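Local atomic coordinates of farnesyltransferase, putative (Trypanosoma cruzi, PDB entry 3WCA), a protein that probably catalyses the magnesium-dependent, NAD(P)H-linked condensation of two farnesyl diphosphate molecules to squalene in sterol biosynthesis. Residues Met47-Asp50 / Glu51-Asp55; Ser122-Gly125 / Lys126-Asp130; Gly180-Asp183 / Val184-Asp188. The protein carries 1 engineered substitution. One frame throughout, in Å; residues are numbered along the deposited sequence.

Interaction 1 of 3, residues Met47-Asp50 / Glu51-Asp55; sequences MELD and EEMRD
The side chain of Met-47 lies across that of Arg-54 at about a right angle, its sulfur over one face of the guanidinium toward the rim, with SD 3.8 Å from NE. This overlap sits at the N-terminal first turn of helix 51-72 in the all-helical isoprenoid synthase fold, where a short loop brings the chain in from helix 40-45. Asp-50 occupies the N-cap position, but its carboxylate does no capping: OD1 turns instead to the hydroxyl of Ser-275 at the start of helix 274-294. The first helical bond comes from the backbone, Arg-54 N to Asp-50 O at 2.8 Å. Beyond CB the arginine leaves with CG anti to its own N (chi1 -158°), then bends at chi3 and doubles back on the loop. There NH1 donates to Leu-49 O over 2.8 Å. Seen from the acceptor the donor lies nearly along the C=O axis, yet the oxygen sits 29° out of the guanidinium plane and the N-H...O angle is only 137°, a bent bond. The carbonyl thus meets the guanidinium near its edge, and the sulfur lies over a face. Leu-49 also points toward the helix, its CB 4.0 Å from Arg-54 CB. Both methyls of Leu-49 rest on Met-53 CG, CD2 at 3.8 Å and CD1 at 3.9 Å.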
loop_
_atom_site.group_PDB
_atom_site.type_symbol
_atom_site.label_atom_id
_atom_site.label_comp_id
_atom_site.label_asym_id
_atom_site.label_seq_id
_atom_site.Cartn_x
_atom_site.Cartn_y
_atom_site.Cartn_z
ATOM N N MET A 47 -0.808 9.363 13.150
ATOM C CA MET A 47 -0.921 10.371 14.198
ATOM C C MET A 47 -1.531 11.681 13.714
ATOM O O MET A 47 -1.895 12.532 14.520
ATOM C CB MET A 47 0.450 10.624 14.835
ATOM C CG MET A 47 0.993 9.423 15.610
ATOM S SD MET A 47 -0.188 8.810 16.866
ATOM C CE MET A 47 0.298 7.071 16.977
ATOM N N GLU A 48 -1.630 11.838 12.398
ATOM C CA GLU A 48 -2.228 13.023 11.779
ATOM C C GLU A 48 -3.739 13.036 12.039
ATOM O O GLU A 48 -4.379 14.091 12.025
ATOM C CB GLU A 48 -2.017 13.002 10.259
ATOM C CG GLU A 48 -0.576 13.202 9.769
ATOM C CD GLU A 48 0.046 14.496 10.279
ATOM O OE1 GLU A 48 -0.693 15.484 10.473
ATOM O OE2 GLU A 48 1.278 14.527 10.472
ATOM N N LEU A 49 -4.303 11.856 12.263
ATOM C CA LEU A 49 -5.734 11.707 12.497
ATOM C C LEU A 49 -6.155 12.048 13.914
ATOM O O LEU A 49 -5.395 11.847 14.873
ATOM C CB LEU A 49 -6.174 10.273 12.173
ATOM C CG LEU A 49 -6.095 9.888 10.692
ATOM C CD1 LEU A 49 -6.388 8.412 10.533
ATOM C CD2 LEU A 49 -7.090 10.706 9.888
ATOM N N ASP A 50 -7.372 12.576 14.037
ATOM C CA ASP A 50 -7.920 12.927 15.343
ATOM C C ASP A 50 -8.182 11.623 16.093
ATOM O O ASP A 50 -8.486 10.595 15.486
ATOM C CB ASP A 50 -9.228 13.715 15.191
ATOM C CG ASP A 50 -9.009 15.124 14.678
ATOM O OD1 ASP A 50 -8.202 15.298 13.748
ATOM O OD2 ASP A 50 -9.653 16.062 15.195
ATOM N N GLU A 51 -8.065 11.681 17.413
ATOM C CA GLU A 51 -8.249 10.524 18.276
ATOM C C GLU A 51 -9.339 9.504 17.901
ATOM O O GLU A 51 -9.052 8.312 17.796
ATOM C CB GLU A 51 -8.440 11.021 19.713
ATOM C CG GLU A 51 -8.752 9.951 20.752
ATOM C CD GLU A 51 -8.295 10.355 22.145
ATOM O OE1 GLU A 51 -7.099 10.159 22.454
ATOM O OE2 GLU A 51 -9.120 10.882 22.920
ATOM N N GLU A 52 -10.574 9.942 17.688
ATOM C CA GLU A 52 -11.644 8.991 17.365
ATOM C C GLU A 52 -11.434 8.207 16.069
ATOM O O GLU A 52 -11.613 6.986 16.020
ATOM C CB GLU A 52 -12.995 9.702 17.304
ATOM C CG GLU A 52 -14.144 8.738 17.052
ATOM C CD GLU A 52 -15.504 9.402 17.133
ATOM O OE1 GLU A 52 -15.851 9.913 18.225
ATOM O OE2 GLU A 52 -16.223 9.410 16.104
ATOM N N MET A 53 -11.082 8.924 15.014
ATOM C CA MET A 53 -10.834 8.325 13.711
ATOM C C MET A 53 -9.573 7.481 13.822
ATOM O O MET A 53 -9.483 6.390 13.263
ATOM C CB MET A 53 -10.619 9.436 12.676
ATOM C CG MET A 53 -10.213 8.972 11.287
ATOM S SD MET A 53 -11.598 8.321 10.363
ATOM C CE MET A 53 -12.090 9.788 9.450
ATOM N N ARG A 54 -8.609 7.998 14.573
ATOM C CA ARG A 54 -7.327 7.347 14.745
ATOM C C ARG A 54 -7.425 5.977 15.386
ATOM O O ARG A 54 -6.712 5.049 14.989
ATOM C CB ARG A 54 -6.400 8.249 15.560
ATOM C CG ARG A 54 -4.939 7.942 15.361
ATOM C CD ARG A 54 -4.089 9.131 15.743
ATOM N NE ARG A 54 -3.943 9.254 17.182
ATOM C CZ ARG A 54 -3.821 10.410 17.827
ATOM N NH1 ARG A 54 -3.831 11.557 17.165
ATOM N NH2 ARG A 54 -3.689 10.413 19.143
ATOM N N ASP A 55 -8.296 5.851 16.385
ATOM C CA ASP A 55 -8.475 4.574 17.065
ATOM C C ASP A 55 -9.049 3.569 16.082
ATOM O O ASP A 55 -8.588 2.438 16.007
ATOM C CB ASP A 55 -9.432 4.700 18.260
ATOM C CG ASP A 55 -8.872 5.566 19.376
ATOM O OD1 ASP A 55 -7.650 5.510 19.624
ATOM O OD2 ASP A 55 -9.665 6.293 20.015
#

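Interaction 2 of 3, residues Ser122-Gly125 / Lys126-Asp130; sequences SRLG and KAYQD
Gly-125 O takes two backbone N-H groups of the following turn: Gln-129 N at 3.2 Å, with an N-H...O angle of 160°, and Tyr-128 N at 3.3 Å, a weak, strongly bent bond. One carbonyl therefore starts the helical bonding, and it keeps further company from the side chain of Gln-129. That residue carries CG anti to its carbonyl carbon (chi1 -60°), which swings the chain back toward the N-terminal end of the helix and lays CG 3.1 Å from Gly-125 O. The rest of the glutamine runs out extended over the loop, bringing NE2 to 3.5 Å from the backbone O of Ser-122. The Ser-122 hydroxyl is bonded to the carbonyl of Arg-119. At the other end of the glutamine, Gln-129 O receives the hydroxyl of Tyr-121.

All this builds the corner between helix 115-122 and helix 126-147 in the all-helical isoprenoid synthase fold. Gly-125 stands at the N-cap position and, having no side chain, gives no side-chain cap; its carbonyl makes the usual first bond of the helix.

On the inner side of the corner Leu-124 points at the new helix. Its CB lies 4.0 Å from Gln-129 CG and 4.3 Å from Tyr-128 CB, while its side chain also packs on Ala-56 of helix 51-72. The Tyr-128 ring lies back along the loop, CD2 coming 4.0 Å from Gly-125 N, and approaches both that nitrogen and Leu-124 CD2 obliquely. The buried Tyr-128 side chain also touches Leu-175, Ser-178 and Ser-179 of helix 154-179.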
loop_
_atom_site.group_PDB
_atom_site.type_symbol
_atom_site.label_atom_id
_atom_site.label_comp_id
_atom_site.label_asym_id
_atom_site.label_seq_id
_atom_site.Cartn_x
_atom_site.Cartn_y
_atom_site.Cartn_z
ATOM N N SER A 122 -14.453 -3.968 20.084
ATOM C CA SER A 122 -15.799 -3.990 20.652
ATOM C C SER A 122 -16.246 -2.644 21.208
ATOM O O SER A 122 -17.439 -2.423 21.414
ATOM C CB SER A 122 -15.903 -5.051 21.754
ATOM O OG SER A 122 -15.161 -4.673 22.900
ATOM N N ARG A 123 -15.297 -1.746 21.455
ATOM C CA ARG A 123 -15.636 -0.429 21.977
ATOM C C ARG A 123 -15.732 0.629 20.883
ATOM O O ARG A 123 -15.815 1.823 21.171
ATOM C CB ARG A 123 -14.625 0.001 23.049
ATOM C CG ARG A 123 -14.768 -0.778 24.359
ATOM C CD ARG A 123 -13.998 -0.139 25.519
ATOM N NE ARG A 123 -12.566 -0.440 25.504
ATOM C CZ ARG A 123 -12.040 -1.629 25.790
ATOM N NH1 ARG A 123 -12.824 -2.647 26.117
ATOM N NH2 ARG A 123 -10.726 -1.799 25.759
ATOM N N LEU A 124 -15.726 0.194 19.626
ATOM C CA LEU A 124 -15.831 1.128 18.506
ATOM C C LEU A 124 -17.281 1.302 18.095
ATOM O O LEU A 124 -18.130 0.473 18.404
ATOM C CB LEU A 124 -15.039 0.631 17.291
ATOM C CG LEU A 124 -13.515 0.741 17.264
ATOM C CD1 LEU A 124 -12.993 0.045 16.014
ATOM C CD2 LEU A 124 -13.088 2.202 17.276
ATOM N N GLY A 125 -17.561 2.385 17.386
ATOM C CA GLY A 125 -18.916 2.612 16.934
ATOM C C GLY A 125 -19.361 1.439 16.077
ATOM O O GLY A 125 -18.537 0.711 15.527
ATOM N N LYS A 126 -20.671 1.259 15.970
ATOM C CA LYS A 126 -21.243 0.177 15.183
ATOM C C LYS A 126 -20.795 0.259 13.727
ATOM O O LYS A 126 -20.374 -0.741 13.146
ATOM C CB LYS A 126 -22.773 0.239 15.262
ATOM C CG LYS A 126 -23.514 -0.594 14.221
ATOM C CD LYS A 126 -23.434 -2.083 14.518
ATOM C CE LYS A 126 -24.279 -2.871 13.523
ATOM N NZ LYS A 126 -25.690 -2.386 13.506
ATOM N N ALA A 127 -20.888 1.454 13.147
ATOM C CA ALA A 127 -20.507 1.670 11.755
ATOM C C ALA A 127 -19.016 1.407 11.463
ATOM O O ALA A 127 -18.679 0.933 10.380
ATOM C CB ALA A 127 -20.895 3.082 11.323
ATOM N N TYR A 128 -18.131 1.710 12.413
ATOM C CA TYR A 128 -16.702 1.469 12.208
ATOM C C TYR A 128 -16.415 -0.026 12.228
ATOM O O TYR A 128 -15.586 -0.514 11.456
ATOM C CB TYR A 128 -15.845 2.125 13.297
ATOM C CG TYR A 128 -15.800 3.629 13.270
ATOM C CD1 TYR A 128 -15.917 4.334 12.074
ATOM C CD2 TYR A 128 -15.607 4.353 14.445
ATOM C CE1 TYR A 128 -15.846 5.727 12.050
ATOM C CE2 TYR A 128 -15.532 5.741 14.431
ATOM C CZ TYR A 128 -15.653 6.421 13.232
ATOM O OH TYR A 128 -15.568 7.790 13.220
ATOM N N GLN A 129 -17.088 -0.742 13.129
ATOM C CA GLN A 129 -16.909 -2.183 13.258
ATOM C C GLN A 129 -17.276 -2.896 11.971
ATOM O O GLN A 129 -16.571 -3.797 11.546
ATOM C CB GLN A 129 -17.781 -2.749 14.383
ATOM C CG GLN A 129 -17.513 -2.187 15.774
ATOM C CD GLN A 129 -18.440 -2.790 16.822
ATOM O OE1 GLN A 129 -19.618 -3.025 16.555
ATOM N NE2 GLN A 129 -17.916 -3.031 18.017
ATOM N N ASP A 130 -18.377 -2.481 11.351
ATOM C CA ASP A 130 -18.859 -3.114 10.121
ATOM C C ASP A 130 -17.951 -2.907 8.908
ATOM O O ASP A 130 -17.785 -3.815 8.085
ATOM C CB ASP A 130 -20.279 -2.624 9.787
ATOM C CG ASP A 130 -21.317 -3.055 10.828
ATOM O OD1 ASP A 130 -20.980 -3.851 11.737
ATOM O OD2 ASP A 130 -22.476 -2.592 10.723
#

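Interaction 3 of 3, residues Gly180-Asp183 / Val184-Asp188; sequences GLED and VRLAD
A beta turn from Asp-183 to Leu-186 carries the chain through the loop between helix 154-179 and helix 191-207, on the surface of the all-helical fold. Asp-183 supplies both acceptors. Its backbone O takes Leu-186 N at 2.9 Å, a nearly straight bond (N-H...O angle 165°), although the donor stands above the carbonyl plane. Its OD2 lies 3.2 Å from Arg-185 N, a weak bond that would make an Asx turn. The carboxylate gets there because CG stands anti to the backbone N (chi1 -179°), which folds it forward over the turn, side by side with the Arg-185 chain and pointing the same way. The two charged ends stay apart, OD2 of Asp-183 lying 4.5 Å from NH1 of Arg-185. The guanidinium turns instead to Asp-188, whose OD2 is 2.7 Å from Arg-185 NE but well out of the guanidinium plane. On the inner side, Leu-186 CD2 packs obliquely on the aliphatic part of Glu-182, 3.7 Å from CB and 3.8 Å from CG. Beyond that the buried Glu-182 carboxylate accepts the backbone N-H groups of Arg-272 and Asp-273, just ahead of helix 274-294. The chemistry is thus divided: at the surface Arg-185 and Asp-188 attract by charge without a directed N-H, whereas the buried carboxylate has each oxygen met by a backbone donor, which probably stabilises its negative charge.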
loop_
_atom_site.group_PDB
_atom_site.type_symbol
_atom_site.label_atom_id
_atom_site.label_comp_id
_atom_site.label_asym_id
_atom_site.label_seq_id
_atom_site.Cartn_x
_atom_site.Cartn_y
_atom_site.Cartn_z
ATOM N N GLY A 180 -18.134 11.342 9.569
ATOM C CA GLY A 180 -18.746 12.639 9.366
ATOM C C GLY A 180 -17.736 13.663 8.867
ATOM O O GLY A 180 -18.117 14.685 8.280
ATOM N N LEU A 181 -16.446 13.386 9.086
ATOM C CA LEU A 181 -15.369 14.285 8.669
ATOM C C LEU A 181 -15.395 14.608 7.179
ATOM O O LEU A 181 -15.053 15.719 6.785
ATOM C CB LEU A 181 -13.999 13.703 9.050
ATOM C CG LEU A 181 -13.664 13.656 10.547
ATOM C CD1 LEU A 181 -12.263 13.097 10.752
ATOM C CD2 LEU A 181 -13.765 15.061 11.136
ATOM N N GLU A 182 -15.778 13.644 6.347
ATOM C CA GLU A 182 -15.856 13.891 4.905
ATOM C C GLU A 182 -17.311 13.717 4.472
ATOM O O GLU A 182 -18.105 13.088 5.171
ATOM C CB GLU A 182 -14.975 12.916 4.113
ATOM C CG GLU A 182 -13.463 13.038 4.334
ATOM C CD GLU A 182 -12.885 14.377 3.928
ATOM O OE1 GLU A 182 -13.368 14.981 2.954
ATOM O OE2 GLU A 182 -11.918 14.824 4.576
ATOM N N ASP A 183 -17.657 14.262 3.311
ATOM C CA ASP A 183 -19.023 14.172 2.810
ATOM C C ASP A 183 -19.395 12.775 2.301
ATOM O O ASP A 183 -18.576 12.084 1.696
ATOM C CB ASP A 183 -19.226 15.204 1.702
ATOM C CG ASP A 183 -20.625 15.181 1.141
ATOM O OD1 ASP A 183 -21.588 15.337 1.929
ATOM O OD2 ASP A 183 -20.757 15.008 -0.087
ATOM N N VAL A 184 -20.643 12.377 2.540
ATOM C CA VAL A 184 -21.145 11.065 2.125
ATOM C C VAL A 184 -20.930 10.782 0.640
ATOM O O VAL A 184 -20.924 9.630 0.208
ATOM C CB VAL A 184 -22.662 10.923 2.415
ATOM C CG1 VAL A 184 -23.105 9.478 2.182
ATOM C CG2 VAL A 184 -22.971 11.363 3.839
ATOM N N ARG A 185 -20.756 11.833 -0.144
ATOM C CA ARG A 185 -20.553 11.668 -1.579
ATOM C C ARG A 185 -19.235 10.936 -1.878
ATOM O O ARG A 185 -19.084 10.305 -2.923
ATOM C CB ARG A 185 -20.538 13.040 -2.251
ATOM C CG ARG A 185 -21.007 13.054 -3.702
ATOM C CD ARG A 185 -22.459 13.545 -3.840
ATOM N NE ARG A 185 -23.438 12.467 -4.007
ATOM C CZ ARG A 185 -23.945 11.739 -3.014
ATOM N NH1 ARG A 185 -23.574 11.964 -1.762
ATOM N NH2 ARG A 185 -24.825 10.780 -3.274
ATOM N N LEU A 186 -18.293 11.014 -0.945
ATOM C CA LEU A 186 -16.986 10.399 -1.123
ATOM C C LEU A 186 -17.088 8.912 -1.443
ATOM O O LEU A 186 -16.372 8.409 -2.308
ATOM C CB LEU A 186 -16.135 10.618 0.134
ATOM C CG LEU A 186 -14.612 10.604 -0.047
ATOM C CD1 LEU A 186 -14.181 11.739 -0.976
ATOM C CD2 LEU A 186 -13.946 10.756 1.308
ATOM N N ALA A 187 -17.991 8.218 -0.762
ATOM C CA ALA A 187 -18.172 6.782 -0.967
ATOM C C ALA A 187 -19.038 6.403 -2.168
ATOM O O ALA A 187 -19.338 5.224 -2.360
ATOM C CB ALA A 187 -18.748 6.152 0.298
ATOM N N ASP A 188 -19.441 7.380 -2.977
ATOM C CA ASP A 188 -20.266 7.074 -4.142
ATOM C C ASP A 188 -19.563 6.098 -5.070
ATOM O O ASP A 188 -20.073 5.007 -5.333
ATOM C CB ASP A 188 -20.623 8.344 -4.914
ATOM C CG ASP A 188 -21.716 9.145 -4.233
ATOM O OD1 ASP A 188 -22.491 8.550 -3.451
ATOM O OD2 ASP A 188 -21.806 10.362 -4.487
#

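How the interactions relate
The three contacts follow in series along the chain and gather on the same side of its centre. Interaction 1 touches both others. Glu-52 OE2 meets Tyr-128 OH of interaction 2 at 3.4 Å, a long polar contact, and Met-53 CE packs on Leu-181 CD1 of interaction 3 at 3.6 Å; the centres are about 15 and 17 Å apart. Interactions 2 and 3 do not meet, their nearest atoms being about 6 Å apart. The bound farnesyl thiodiphosphate lies about 9 Å from the Leu-49 side chain and about 8 Å from that of Leu-186. Helix 51-72, which starts in interaction 1, carries the magnesium ligands Asp-68, Glu-71 and Asp-72 at its other end.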